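Local coordinates for potential RNA-dependent RNA polymerase (Human picobirnavirus, PDB 5I62), which catalyses RNA-templated RNA synthesis from ribonucleoside triphosphates, probably for both transcription and replication of the viral double-stranded RNA genome, at residues A[60-65]-A[400-405]; A[76-81]-A[426-431]; A[127-132]-A[158-163]; A[261-266]-A[386-391]. All blocks are in the same frame, centred on the assembly; numbering follows the deposited sequence.

Contact 1: residues A[60-65]-A[400-405]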
loop_
_atom_site.group_PDB
_atom_site.type_symbol
_atom_site.label_atom_id
_atom_site.label_comp_id
_atom_site.label_asym_id
_atom_site.label_seq_id
_atom_site.Cartn_x
_atom_site.Cartn_y
_atom_site.Cartn_z
ATOM N N THR A 60 -0.911 24.635 -21.227
ATOM C CA THR A 60 -0.344 24.822 -22.554
ATOM C C THR A 60 0.929 24.003 -22.733
ATOM O O THR A 60 1.080 23.302 -23.735
ATOM C CB THR A 60 -0.106 26.304 -22.823
ATOM O OG1 THR A 60 -1.374 26.937 -23.010
ATOM C CG2 THR A 60 0.722 26.481 -24.086
ATOM N N GLN A 61 1.832 24.029 -21.760
ATOM C CA GLN A 61 3.072 23.304 -21.975
ATOM C C GLN A 61 2.961 21.836 -21.550
ATOM O O GLN A 61 3.637 20.966 -22.112
ATOM C CB GLN A 61 4.202 24.008 -21.244
ATOM C CG GLN A 61 5.499 23.229 -21.296
ATOM C CD GLN A 61 6.586 23.947 -20.567
ATOM O OE1 GLN A 61 7.778 23.732 -20.827
ATOM N NE2 GLN A 61 6.201 24.802 -19.637
ATOM N N TRP A 62 2.137 21.534 -20.554
ATOM C CA TRP A 62 2.013 20.171 -20.031
ATOM C C TRP A 62 0.561 19.727 -19.981
ATOM O O TRP A 62 0.021 19.446 -18.911
ATOM C CB TRP A 62 2.664 20.062 -18.658
ATOM C CG TRP A 62 4.088 20.502 -18.622
ATOM C CD1 TRP A 62 4.591 21.588 -17.974
ATOM C CD2 TRP A 62 5.203 19.874 -19.277
ATOM N NE1 TRP A 62 5.944 21.673 -18.171
ATOM C CE2 TRP A 62 6.346 20.634 -18.968
ATOM C CE3 TRP A 62 5.343 18.742 -20.089
ATOM C CZ2 TRP A 62 7.614 20.303 -19.439
ATOM C CZ3 TRP A 62 6.604 18.412 -20.558
ATOM C CH2 TRP A 62 7.722 19.192 -20.230
ATOM N N PRO A 63 -0.097 19.619 -21.138
ATOM C CA PRO A 63 -1.522 19.257 -21.135
ATOM C C PRO A 63 -1.816 17.875 -20.566
ATOM O O PRO A 63 -2.901 17.688 -20.005
ATOM C CB PRO A 63 -1.911 19.343 -22.616
ATOM C CG PRO A 63 -0.651 19.070 -23.345
ATOM C CD PRO A 63 0.450 19.687 -22.507
ATOM N N THR A 64 -0.913 16.895 -20.701
ATOM C CA THR A 64 -1.193 15.613 -20.069
ATOM C C THR A 64 -1.013 15.680 -18.550
ATOM O O THR A 64 -1.609 14.865 -17.839
ATOM C CB THR A 64 -0.335 14.477 -20.663
ATOM O OG1 THR A 64 1.039 14.624 -20.280
ATOM C CG2 THR A 64 -0.446 14.460 -22.190
ATOM N N LEU A 65 -0.212 16.622 -18.040
ATOM C CA LEU A 65 -0.173 16.839 -16.591
ATOM C C LEU A 65 -1.492 17.421 -16.103
ATOM O O LEU A 65 -1.978 17.062 -15.021
ATOM C CB LEU A 65 0.989 17.754 -16.202
ATOM C CG LEU A 65 1.093 18.062 -14.695
ATOM C CD1 LEU A 65 1.185 16.785 -13.855
ATOM C CD2 LEU A 65 2.265 18.962 -14.392
ATOM N N ARG A 400 0.598 6.962 -8.578
ATOM C CA ARG A 400 -0.088 8.255 -8.568
ATOM C C ARG A 400 0.861 9.436 -8.786
ATOM O O ARG A 400 0.588 10.556 -8.338
ATOM C CB ARG A 400 -0.901 8.445 -7.286
ATOM C CG ARG A 400 -2.111 7.508 -7.208
ATOM C CD ARG A 400 -2.956 7.807 -5.973
ATOM N NE ARG A 400 -3.591 6.613 -5.408
ATOM C CZ ARG A 400 -4.634 5.989 -5.951
ATOM N NH1 ARG A 400 -5.169 6.433 -7.087
ATOM N NH2 ARG A 400 -5.141 4.912 -5.358
ATOM N N ARG A 401 1.959 9.209 -9.513
ATOM C CA ARG A 401 2.828 10.283 -9.978
ATOM C C ARG A 401 2.894 10.266 -11.502
ATOM O O ARG A 401 2.974 9.198 -12.117
ATOM C CB ARG A 401 4.254 10.158 -9.445
ATOM C CG ARG A 401 4.492 10.765 -8.090
ATOM C CD ARG A 401 4.205 9.752 -7.053
ATOM N NE ARG A 401 4.580 10.182 -5.704
ATOM C CZ ARG A 401 4.103 9.591 -4.618
ATOM N NH1 ARG A 401 3.234 8.595 -4.763
ATOM N NH2 ARG A 401 4.473 9.994 -3.403
ATOM N N TRP A 402 2.906 11.458 -12.090
ATOM C CA TRP A 402 3.011 11.645 -13.534
ATOM C C TRP A 402 4.470 11.842 -13.909
ATOM O O TRP A 402 5.215 12.528 -13.209
ATOM C CB TRP A 402 2.181 12.856 -13.936
ATOM C CG TRP A 402 2.278 13.376 -15.335
ATOM C CD1 TRP A 402 1.458 13.067 -16.373
ATOM C CD2 TRP A 402 3.185 14.377 -15.823
ATOM N NE1 TRP A 402 1.808 13.792 -17.484
ATOM C CE2 TRP A 402 2.868 14.599 -17.174
ATOM C CE3 TRP A 402 4.239 15.093 -15.246
ATOM C CZ2 TRP A 402 3.567 15.508 -17.967
ATOM C CZ3 TRP A 402 4.938 15.994 -16.034
ATOM C CH2 TRP A 402 4.586 16.201 -17.379
ATOM N N HIS A 403 4.885 11.204 -14.995
ATOM C CA HIS A 403 6.221 11.386 -15.547
ATOM C C HIS A 403 6.096 11.647 -17.041
ATOM O O HIS A 403 5.185 11.147 -17.696
ATOM C CB HIS A 403 7.121 10.164 -15.340
ATOM C CG HIS A 403 7.145 9.622 -13.943
ATOM N ND1 HIS A 403 8.241 9.753 -13.120
ATOM C CD2 HIS A 403 6.242 8.892 -13.249
ATOM C CE1 HIS A 403 8.005 9.148 -11.970
ATOM N NE2 HIS A 403 6.792 8.629 -12.016
ATOM N N HIS A 404 7.037 12.414 -17.578
ATOM C CA HIS A 404 7.024 12.741 -18.989
ATOM C C HIS A 404 8.449 12.752 -19.512
ATOM O O HIS A 404 9.348 13.294 -18.860
ATOM C CB HIS A 404 6.357 14.096 -19.226
ATOM C CG HIS A 404 5.991 14.346 -20.650
ATOM N ND1 HIS A 404 6.935 14.554 -21.629
ATOM C CD2 HIS A 404 4.786 14.436 -21.262
ATOM C CE1 HIS A 404 6.329 14.750 -22.786
ATOM N NE2 HIS A 404 5.025 14.686 -22.590
ATOM N N THR A 405 8.648 12.157 -20.691
ATOM C CA THR A 405 10.000 12.042 -21.227
ATOM C C THR A 405 10.651 13.413 -21.420
ATOM O O THR A 405 11.878 13.537 -21.326
ATOM C CB THR A 405 9.994 11.233 -22.534
ATOM O OG1 THR A 405 11.339 10.914 -22.897
ATOM C CG2 THR A 405 9.306 11.998 -23.689
#

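Contact 2: residues A[76-81]-A[426-431]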
loop_
_atom_site.group_PDB
_atom_site.type_symbol
_atom_site.label_atom_id
_atom_site.label_comp_id
_atom_site.label_asym_id
_atom_site.label_seq_id
_atom_site.Cartn_x
_atom_site.Cartn_y
_atom_site.Cartn_z
ATOM N N VAL A 76 -11.222 13.913 -5.227
ATOM C CA VAL A 76 -11.103 14.737 -4.035
ATOM C C VAL A 76 -12.408 14.705 -3.255
ATOM O O VAL A 76 -13.500 14.817 -3.830
ATOM C CB VAL A 76 -10.695 16.162 -4.434
ATOM C CG1 VAL A 76 -10.782 17.093 -3.251
ATOM C CG2 VAL A 76 -9.268 16.153 -5.004
ATOM N N GLY A 77 -12.303 14.505 -1.947
ATOM C CA GLY A 77 -13.463 14.473 -1.088
ATOM C C GLY A 77 -13.165 13.861 0.268
ATOM O O GLY A 77 -12.008 13.694 0.668
ATOM N N PRO A 78 -14.223 13.503 0.996
ATOM C CA PRO A 78 -14.042 12.950 2.347
ATOM C C PRO A 78 -13.239 11.656 2.328
ATOM O O PRO A 78 -13.178 10.949 1.319
ATOM C CB PRO A 78 -15.479 12.702 2.827
ATOM C CG PRO A 78 -16.345 13.628 1.978
ATOM C CD PRO A 78 -15.645 13.678 0.636
ATOM N N MET A 79 -12.613 11.360 3.469
ATOM C CA MET A 79 -11.925 10.095 3.697
ATOM C C MET A 79 -12.345 9.384 4.976
ATOM O O MET A 79 -11.913 8.249 5.203
ATOM C CB MET A 79 -10.408 10.303 3.766
ATOM C CG MET A 79 -9.839 11.087 2.630
ATOM S SD MET A 79 -8.221 11.744 3.076
ATOM C CE MET A 79 -7.271 10.229 3.108
ATOM N N SER A 80 -13.154 10.007 5.818
ATOM C CA SER A 80 -13.405 9.477 7.146
ATOM C C SER A 80 -14.664 8.634 7.237
ATOM O O SER A 80 -14.881 7.983 8.264
ATOM C CB SER A 80 -13.498 10.631 8.133
ATOM O OG SER A 80 -14.586 11.467 7.777
ATOM N N VAL A 81 -15.520 8.664 6.222
ATOM C CA VAL A 81 -16.830 8.032 6.351
ATOM C C VAL A 81 -16.651 6.526 6.232
ATOM O O VAL A 81 -16.362 5.999 5.153
ATOM C CB VAL A 81 -17.839 8.568 5.327
ATOM C CG1 VAL A 81 -19.170 7.837 5.468
ATOM C CG2 VAL A 81 -18.030 10.070 5.513
ATOM N N LEU A 426 -5.000 17.675 2.365
ATOM C CA LEU A 426 -4.784 18.732 3.349
ATOM C C LEU A 426 -6.100 19.143 4.000
ATOM O O LEU A 426 -6.138 19.495 5.188
ATOM C CB LEU A 426 -4.111 19.927 2.684
ATOM C CG LEU A 426 -2.663 19.711 2.249
ATOM C CD1 LEU A 426 -2.162 20.910 1.458
ATOM C CD2 LEU A 426 -1.774 19.439 3.451
ATOM N N ALA A 427 -7.193 19.101 3.240
ATOM C CA ALA A 427 -8.467 19.609 3.729
ATOM C C ALA A 427 -9.276 18.562 4.490
ATOM O O ALA A 427 -10.089 18.915 5.352
ATOM C CB ALA A 427 -9.286 20.154 2.559
ATOM N N MET A 428 -9.049 17.283 4.214
ATOM C CA MET A 428 -9.880 16.193 4.707
ATOM C C MET A 428 -9.005 15.134 5.346
ATOM O O MET A 428 -7.974 14.764 4.786
ATOM C CB MET A 428 -10.668 15.549 3.574
ATOM C CG MET A 428 -11.644 16.468 2.910
ATOM S SD MET A 428 -13.075 16.539 3.972
ATOM C CE MET A 428 -14.242 17.374 2.889
ATOM N N GLN A 429 -9.423 14.611 6.491
ATOM C CA GLN A 429 -8.630 13.582 7.134
ATOM C C GLN A 429 -9.452 12.325 7.360
ATOM O O GLN A 429 -10.687 12.343 7.363
ATOM C CB GLN A 429 -8.037 14.074 8.454
ATOM C CG GLN A 429 -9.057 14.517 9.462
ATOM C CD GLN A 429 -8.416 15.324 10.570
ATOM O OE1 GLN A 429 -7.186 15.471 10.606
ATOM N NE2 GLN A 429 -9.235 15.844 11.490
ATOM N N GLU A 430 -8.726 11.227 7.553
ATOM C CA GLU A 430 -9.337 9.914 7.695
ATOM C C GLU A 430 -9.852 9.668 9.106
ATOM O O GLU A 430 -10.850 8.969 9.295
ATOM C CB GLU A 430 -8.309 8.850 7.342
ATOM C CG GLU A 430 -8.858 7.459 7.329
ATOM C CD GLU A 430 -7.836 6.475 6.817
ATOM O OE1 GLU A 430 -6.741 6.916 6.385
ATOM O OE2 GLU A 430 -8.129 5.267 6.856
ATOM N N ARG A 431 -9.172 10.208 10.101
ATOM C CA ARG A 431 -9.532 9.947 11.482
ATOM C C ARG A 431 -9.437 11.226 12.287
ATOM O O ARG A 431 -8.571 12.071 12.055
ATOM C CB ARG A 431 -8.644 8.873 12.100
ATOM C CG ARG A 431 -9.212 7.495 11.908
ATOM C CD ARG A 431 -8.203 6.424 12.244
ATOM N NE ARG A 431 -7.997 5.566 11.086
ATOM C CZ ARG A 431 -8.851 4.630 10.684
ATOM N NH1 ARG A 431 -9.981 4.417 11.364
ATOM N NH2 ARG A 431 -8.574 3.906 9.603
HETATM O O HOH W 1 -12.592 13.302 5.670
HETATM O O HOH W 2 -13.446 7.618 10.513
#

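Contact 3: residues A[127-132]-A[158-163]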
loop_
_atom_site.group_PDB
_atom_site.type_symbol
_atom_site.label_atom_id
_atom_site.label_comp_id
_atom_site.label_asym_id
_atom_site.label_seq_id
_atom_site.Cartn_x
_atom_site.Cartn_y
_atom_site.Cartn_z
ATOM N N ARG A 127 15.538 -14.846 9.420
ATOM C CA ARG A 127 15.991 -14.207 10.638
ATOM C C ARG A 127 15.311 -14.867 11.838
ATOM O O ARG A 127 14.263 -15.500 11.710
ATOM C CB ARG A 127 15.686 -12.719 10.598
ATOM C CG ARG A 127 16.509 -12.002 9.564
ATOM C CD ARG A 127 16.684 -10.558 9.914
ATOM N NE ARG A 127 17.819 -10.352 10.807
ATOM C CZ ARG A 127 18.212 -9.159 11.233
ATOM N NH1 ARG A 127 17.553 -8.072 10.833
ATOM N NH2 ARG A 127 19.255 -9.056 12.051
ATOM N N SER A 128 15.924 -14.731 13.015
ATOM C CA SER A 128 15.316 -15.317 14.203
ATOM C C SER A 128 14.113 -14.486 14.633
ATOM O O SER A 128 13.987 -13.306 14.290
ATOM C CB SER A 128 16.311 -15.395 15.359
ATOM O OG SER A 128 16.588 -14.094 15.820
ATOM N N GLU A 129 13.223 -15.113 15.407
ATOM C CA GLU A 129 12.060 -14.383 15.898
ATOM C C GLU A 129 12.478 -13.158 16.707
ATOM O O GLU A 129 11.884 -12.084 16.566
ATOM C CB GLU A 129 11.144 -15.313 16.703
ATOM C CG GLU A 129 10.475 -16.340 15.800
ATOM C CD GLU A 129 9.465 -17.241 16.482
ATOM O OE1 GLU A 129 9.277 -17.164 17.719
ATOM O OE2 GLU A 129 8.846 -18.041 15.745
ATOM N N VAL A 130 13.520 -13.288 17.527
ATOM C CA VAL A 130 13.946 -12.167 18.365
ATOM C C VAL A 130 14.470 -11.028 17.504
ATOM O O VAL A 130 14.115 -9.859 17.706
ATOM C CB VAL A 130 15.008 -12.613 19.389
ATOM C CG1 VAL A 130 15.558 -11.399 20.127
ATOM C CG2 VAL A 130 14.419 -13.593 20.385
ATOM N N ASN A 131 15.349 -11.347 16.550
ATOM C CA ASN A 131 15.900 -10.305 15.689
ATOM C C ASN A 131 14.805 -9.659 14.852
ATOM O O ASN A 131 14.784 -8.432 14.678
ATOM C CB ASN A 131 17.012 -10.885 14.815
ATOM C CG ASN A 131 18.225 -11.308 15.634
ATOM O OD1 ASN A 131 18.502 -10.723 16.683
ATOM N ND2 ASN A 131 18.940 -12.336 15.170
ATOM N N THR A 132 13.857 -10.470 14.371
ATOM C CA THR A 132 12.740 -9.946 13.591
ATOM C C THR A 132 11.890 -8.985 14.413
ATOM O O THR A 132 11.555 -7.887 13.954
ATOM C CB THR A 132 11.882 -11.109 13.073
ATOM O OG1 THR A 132 12.689 -11.982 12.283
ATOM C CG2 THR A 132 10.724 -10.594 12.247
ATOM N N ILE A 158 6.552 -14.496 21.902
ATOM C CA ILE A 158 7.654 -15.334 21.436
ATOM C C ILE A 158 8.233 -16.173 22.585
ATOM O O ILE A 158 8.176 -15.758 23.726
ATOM C CB ILE A 158 8.744 -14.481 20.763
ATOM C CG1 ILE A 158 9.322 -13.459 21.729
ATOM C CG2 ILE A 158 8.184 -13.777 19.526
ATOM C CD1 ILE A 158 10.521 -12.687 21.135
ATOM N N PRO A 159 8.783 -17.363 22.280
ATOM C CA PRO A 159 8.828 -17.947 20.938
ATOM C C PRO A 159 7.453 -18.427 20.493
ATOM O O PRO A 159 6.618 -18.784 21.336
ATOM C CB PRO A 159 9.805 -19.116 21.102
ATOM C CG PRO A 159 9.561 -19.564 22.508
ATOM C CD PRO A 159 9.367 -18.276 23.284
ATOM N N CYS A 160 7.209 -18.408 19.187
ATOM C CA CYS A 160 5.908 -18.766 18.656
ATOM C C CYS A 160 6.067 -19.688 17.453
ATOM O O CYS A 160 7.098 -19.706 16.782
ATOM C CB CYS A 160 5.069 -17.526 18.282
ATOM S SG CYS A 160 5.818 -16.403 17.061
ATOM N N ASP A 161 5.019 -20.473 17.227
ATOM C CA ASP A 161 4.907 -21.407 16.117
ATOM C C ASP A 161 3.484 -21.272 15.609
ATOM O O ASP A 161 2.548 -21.358 16.410
ATOM C CB ASP A 161 5.199 -22.842 16.572
ATOM C CG ASP A 161 5.098 -23.859 15.439
ATOM O OD1 ASP A 161 5.435 -23.517 14.287
ATOM O OD2 ASP A 161 4.681 -25.004 15.707
ATOM N N VAL A 162 3.310 -21.006 14.311
ATOM C CA VAL A 162 1.983 -20.834 13.727
ATOM C C VAL A 162 1.839 -21.761 12.526
ATOM O O VAL A 162 2.805 -21.986 11.792
ATOM C CB VAL A 162 1.705 -19.356 13.333
ATOM C CG1 VAL A 162 1.838 -18.416 14.544
ATOM C CG2 VAL A 162 2.647 -18.895 12.205
ATOM N N TYR A 163 0.639 -22.311 12.335
ATOM C CA TYR A 163 0.388 -23.177 11.190
ATOM C C TYR A 163 -1.107 -23.391 11.055
ATOM O O TYR A 163 -1.851 -23.227 12.024
ATOM C CB TYR A 163 1.114 -24.530 11.311
ATOM C CG TYR A 163 0.771 -25.326 12.561
ATOM C CD1 TYR A 163 1.523 -25.179 13.723
ATOM C CD2 TYR A 163 -0.289 -26.230 12.579
ATOM C CE1 TYR A 163 1.235 -25.913 14.870
ATOM C CE2 TYR A 163 -0.593 -26.960 13.722
ATOM C CZ TYR A 163 0.177 -26.795 14.863
ATOM O OH TYR A 163 -0.114 -27.521 15.999
#

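Contact 4: residues A[261-266]-A[386-391]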
loop_
_atom_site.group_PDB
_atom_site.type_symbol
_atom_site.label_atom_id
_atom_site.label_comp_id
_atom_site.label_asym_id
_atom_site.label_seq_id
_atom_site.Cartn_x
_atom_site.Cartn_y
_atom_site.Cartn_z
ATOM N N ASP A 261 -3.669 -1.437 -14.415
ATOM C CA ASP A 261 -4.440 -1.262 -13.200
ATOM C C ASP A 261 -5.275 -2.514 -12.956
ATOM O O ASP A 261 -5.908 -3.021 -13.890
ATOM C CB ASP A 261 -5.327 -0.034 -13.342
ATOM C CG ASP A 261 -6.179 0.191 -12.118
ATOM O OD1 ASP A 261 -5.827 0.960 -11.234
ATOM O OD2 ASP A 261 -7.183 -0.506 -11.962
ATOM N N PHE A 262 -5.280 -3.005 -11.711
ATOM C CA PHE A 262 -6.056 -4.167 -11.282
ATOM C C PHE A 262 -7.266 -3.729 -10.457
ATOM O O PHE A 262 -7.199 -2.773 -9.676
ATOM C CB PHE A 262 -5.212 -5.123 -10.459
ATOM C CG PHE A 262 -4.192 -5.852 -11.247
ATOM C CD1 PHE A 262 -4.533 -6.952 -12.022
ATOM C CD2 PHE A 262 -2.877 -5.455 -11.191
ATOM C CE1 PHE A 262 -3.566 -7.645 -12.731
ATOM C CE2 PHE A 262 -1.912 -6.124 -11.880
ATOM C CZ PHE A 262 -2.245 -7.228 -12.664
ATOM N N SER A 263 -8.398 -4.385 -10.693
ATOM C CA SER A 263 -9.551 -4.259 -9.812
ATOM C C SER A 263 -9.436 -5.339 -8.746
ATOM O O SER A 263 -9.434 -6.531 -9.073
ATOM C CB SER A 263 -10.871 -4.396 -10.571
ATOM O OG SER A 263 -11.026 -3.330 -11.496
ATOM N N LYS A 264 -9.328 -4.924 -7.482
ATOM C CA LYS A 264 -9.390 -5.859 -6.362
ATOM C C LYS A 264 -8.305 -6.935 -6.480
ATOM O O LYS A 264 -8.579 -8.133 -6.454
ATOM C CB LYS A 264 -10.785 -6.481 -6.281
ATOM C CG LYS A 264 -11.874 -5.475 -5.903
ATOM C CD LYS A 264 -13.232 -6.166 -5.894
ATOM C CE LYS A 264 -14.233 -5.456 -5.013
ATOM N NZ LYS A 264 -14.295 -4.008 -5.301
ATOM N N PHE A 265 -7.064 -6.485 -6.666
ATOM C CA PHE A 265 -5.952 -7.400 -6.888
ATOM C C PHE A 265 -5.800 -8.374 -5.730
ATOM O O PHE A 265 -5.698 -9.585 -5.939
ATOM C CB PHE A 265 -4.663 -6.607 -7.088
ATOM C CG PHE A 265 -3.489 -7.436 -7.541
ATOM C CD1 PHE A 265 -3.613 -8.357 -8.564
ATOM C CD2 PHE A 265 -2.254 -7.289 -6.938
ATOM C CE1 PHE A 265 -2.513 -9.112 -8.983
ATOM C CE2 PHE A 265 -1.160 -8.028 -7.360
ATOM C CZ PHE A 265 -1.292 -8.944 -8.377
ATOM N N ASP A 266 -5.763 -7.851 -4.496
ATOM C CA ASP A 266 -5.622 -8.704 -3.319
ATOM C C ASP A 266 -6.672 -9.808 -3.326
ATOM O O ASP A 266 -6.367 -10.982 -3.076
ATOM C CB ASP A 266 -5.764 -7.875 -2.032
ATOM C CG ASP A 266 -4.652 -6.844 -1.853
ATOM O OD1 ASP A 266 -3.737 -6.767 -2.693
ATOM O OD2 ASP A 266 -4.702 -6.098 -0.849
ATOM N N LEU A 386 -10.325 -2.580 -18.955
ATOM C CA LEU A 386 -9.502 -2.004 -20.013
ATOM C C LEU A 386 -9.521 -0.479 -19.966
ATOM O O LEU A 386 -8.522 0.179 -20.289
ATOM C CB LEU A 386 -9.986 -2.510 -21.367
ATOM C CG LEU A 386 -9.143 -2.038 -22.556
ATOM C CD1 LEU A 386 -7.657 -2.272 -22.305
ATOM C CD2 LEU A 386 -9.582 -2.715 -23.836
ATOM N N GLU A 387 -10.642 0.094 -19.519
ATOM C CA GLU A 387 -10.819 1.540 -19.525
ATOM C C GLU A 387 -9.860 2.228 -18.574
ATOM O O GLU A 387 -9.570 3.419 -18.726
ATOM C CB GLU A 387 -12.257 1.882 -19.147
ATOM C CG GLU A 387 -12.792 3.108 -19.840
ATOM C CD GLU A 387 -13.233 2.829 -21.268
ATOM O OE1 GLU A 387 -12.811 1.805 -21.854
ATOM O OE2 GLU A 387 -14.009 3.643 -21.811
ATOM N N LYS A 388 -9.373 1.513 -17.581
ATOM C CA LYS A 388 -8.514 2.149 -16.607
ATOM C C LYS A 388 -7.040 1.926 -16.889
ATOM O O LYS A 388 -6.203 2.465 -16.162
ATOM C CB LYS A 388 -8.873 1.642 -15.221
ATOM C CG LYS A 388 -8.261 0.333 -14.900
ATOM C CD LYS A 388 -8.990 -0.243 -13.798
ATOM C CE LYS A 388 -9.288 -1.459 -14.325
ATOM N NZ LYS A 388 -9.826 -2.428 -13.247
ATOM N N GLN A 389 -6.705 1.100 -17.877
ATOM C CA GLN A 389 -5.330 1.042 -18.321
ATOM C C GLN A 389 -5.004 2.373 -18.986
ATOM O O GLN A 389 -5.893 3.066 -19.489
ATOM C CB GLN A 389 -5.124 -0.125 -19.286
ATOM C CG GLN A 389 -5.820 -1.432 -18.873
ATOM C CD GLN A 389 -5.471 -1.903 -17.468
ATOM O OE1 GLN A 389 -4.299 -2.099 -17.137
ATOM N NE2 GLN A 389 -6.496 -2.132 -16.647
ATOM N N TYR A 390 -3.735 2.751 -18.959
ATOM C CA TYR A 390 -3.304 3.991 -19.586
ATOM C C TYR A 390 -2.096 3.717 -20.472
ATOM O O TYR A 390 -1.210 2.941 -20.109
ATOM C CB TYR A 390 -2.966 5.079 -18.544
ATOM C CG TYR A 390 -2.460 6.356 -19.187
ATOM C CD1 TYR A 390 -3.345 7.265 -19.772
ATOM C CD2 TYR A 390 -1.102 6.639 -19.241
ATOM C CE1 TYR A 390 -2.884 8.431 -20.379
ATOM C CE2 TYR A 390 -0.631 7.798 -19.834
ATOM C CZ TYR A 390 -1.521 8.693 -20.400
ATOM O OH TYR A 390 -1.040 9.845 -20.990
ATOM N N VAL A 391 -2.076 4.364 -21.636
ATOM C CA VAL A 391 -1.107 4.100 -22.692
ATOM C C VAL A 391 -0.614 5.429 -23.252
ATOM O O VAL A 391 -1.408 6.342 -23.488
ATOM C CB VAL A 391 -1.749 3.219 -23.788
ATOM C CG1 VAL A 391 -0.933 3.206 -24.999
ATOM C CG2 VAL A 391 -1.941 1.798 -23.300
#

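Contact 1: residues A[60-65]-A[400-405]
W402 takes contacts from three residues of 60-65 on its face and edges. Its indole NE1 donates to T64 OG1 at 3.0 Å, the oxygen lying almost in the ring plane. L65 crosses one face: its CB is 3.8 Å from the centroid of the six-membered ring, a CH-pi contact, and its CD1 is 3.7 Å from W402 CD2. At the benzo edge, W402 CH2 approaches W62 CE3 at 3.8 Å in an offset edge-to-face pair with planes at 73°. W62 then turns its own edge to the H404 face, with its CZ3 4.0 Å from H404 ND1. With CG anti to the backbone N (chi1 171°), W402 reaches 60-65 from the middle strand of the sheet 395-398/401-404/416-417, probably the motif E region. Further out, T64 OG1 is also hydrogen-bonded to D395, and the backbone N of D406 pairs with H404 ND1. The T64 hydroxyl is thus held by two hydrogen bonds, and W402 is fixed by a directional bond as well as by aromatic packing.

Contact 2: residues A[76-81]-A[426-431]
This is a buried loop-to-strand contact between an N-terminal loop, 76-81, and the end of helix 419-427, where the chain leaves the helix at M428 and forms a short, weakly bonded strand. That strand pairs with 34-35 in a two-stranded antiparallel sheet. The packing of 76-81 on 426-431 separately joins N-terminal chain to the C-terminal part of the polymerase, which forms the thumb in right-hand RNA polymerases. No direct hydrogen bond joins the two segments; methionine, serine and glutamate side chains meet backbone carbonyls, and two waters contribute. M428 CG lies beside its own backbone N (chi1 -63°), where it meets G77 O at 3.6 Å, while the bend at chi2 puts SD 4.1 Å from P78 CA. M79 brings its SD to 3.5 Å from M428 O, whose hydrogen bond comes from R446. S80 CB faces two carbonyl oxygens of the other segment, Q429 O and E430 O, the latter 3.3 Å away, and S80 CA makes a CA-H...O contact with that same oxygen. S80 OG is hydrogen-bonded to E32 O and Y34 N. E430 lays its CG against M79 O and sends its carboxylate to R187, R431 and the backbone N of G188. Two waters bridge the backbones: one accepts from M79 N and donates to Q429 O at 2.7 Å, and the other donates to S80 O at 2.7 Å and to E430 O at 3.2 Å.

Contact 3: residues A[127-132]-A[158-163]
E129, in the first turn of helix 129-135, pushes its carboxyl group onto the backbone of C160, where strand 160-165 begins, and this is the tight part of a contact that otherwise lies at the surface. C160 N donates to E129 OE1 at 2.8 Å with an N-H...O angle of 162°, on the syn lone pair of the oxygen. The same OE1 is 3.3 Å from P159 CA and 3.6 Å from C160 SG, so one oxygen packs against the turn that leads into the strand, just after the cis peptide bond preceding P159. The E129 chain is extended beyond CG, which carries the carboxyl group across to the strand. The helix start itself is fixed by an N-cap: S128 OG accepts from N131 N at 3.1 Å. By contrast, the outer side is loose. V130 is largely exposed, and its CG2 is 4.1 Å from I158 CD1, the two side chains crossing at about a right angle; I158 also leans on I212 of helix 208-228, which borders both segments. The strand belongs to the mixed sheet that includes 168-173 and 176-189, so the contact joins that sheet edge to a helix start. E129 OE2 approaches C160 O to 2.6 Å; so short a separation is consistent with a protonated carboxyl group, although a long, weak ion pair with R213 might favour the charged form.

Contact 4: residues A[261-266]-A[386-391]
Q389 folds back toward D261: its CG lies beside the backbone N (chi1 -43°), and a second bend at chi2 (-54°) brings the amide round to the backbone of D261. There the amide makes two bonds to one residue, as a neighbouring strand would. D261 N donates to Q389 OE1 at 2.9 Å, somewhat tilted from the plane of the amide, while Q389 NE2 donates to D261 O at 3.0 Å, nearly straight at 175° and on a carbonyl lone pair. D261 lies in the 257-261 region of the palm sheet, and the spacing of D261 and D266 fits motif A of RNA-dependent RNA polymerases. The Q389 amide bonds lie beside the antiparallel pairing with strand 390-392, in which Y390 bonds to C259. K388 runs across the D261 side chain, but its position is doubtful because the model is too crowded there; the long salt bridge from K388 NZ to D261 OD2, 3.5 Å, is correspondingly uncertain. Q389 NE2 also donates to the backbone O of N385.

In the fold
Contacts 1 and 2 interleave along the chain: 60-65 and 76-81 come first, 400-405 and 426-431 last, so both bring N-terminal chain against the C-terminal region, with centres about 26 Å apart. Contacts 3 and 4 fall between, in series, their centres about 37 Å apart on opposite sides of the chain's centre. Contact 4 sits on the palm sheet of strands 257-261 and 390-392 and is closest to contact 1, about 5 Å between nearest atoms; D395 of the adjoining strand 395-398 bonds to T64 of contact 1 and Y390 of contact 4. Contact 3 lies about 47 Å from contact 1, centre to centre. Contacts 1 and 2 thus join early and late parts of the polymerase.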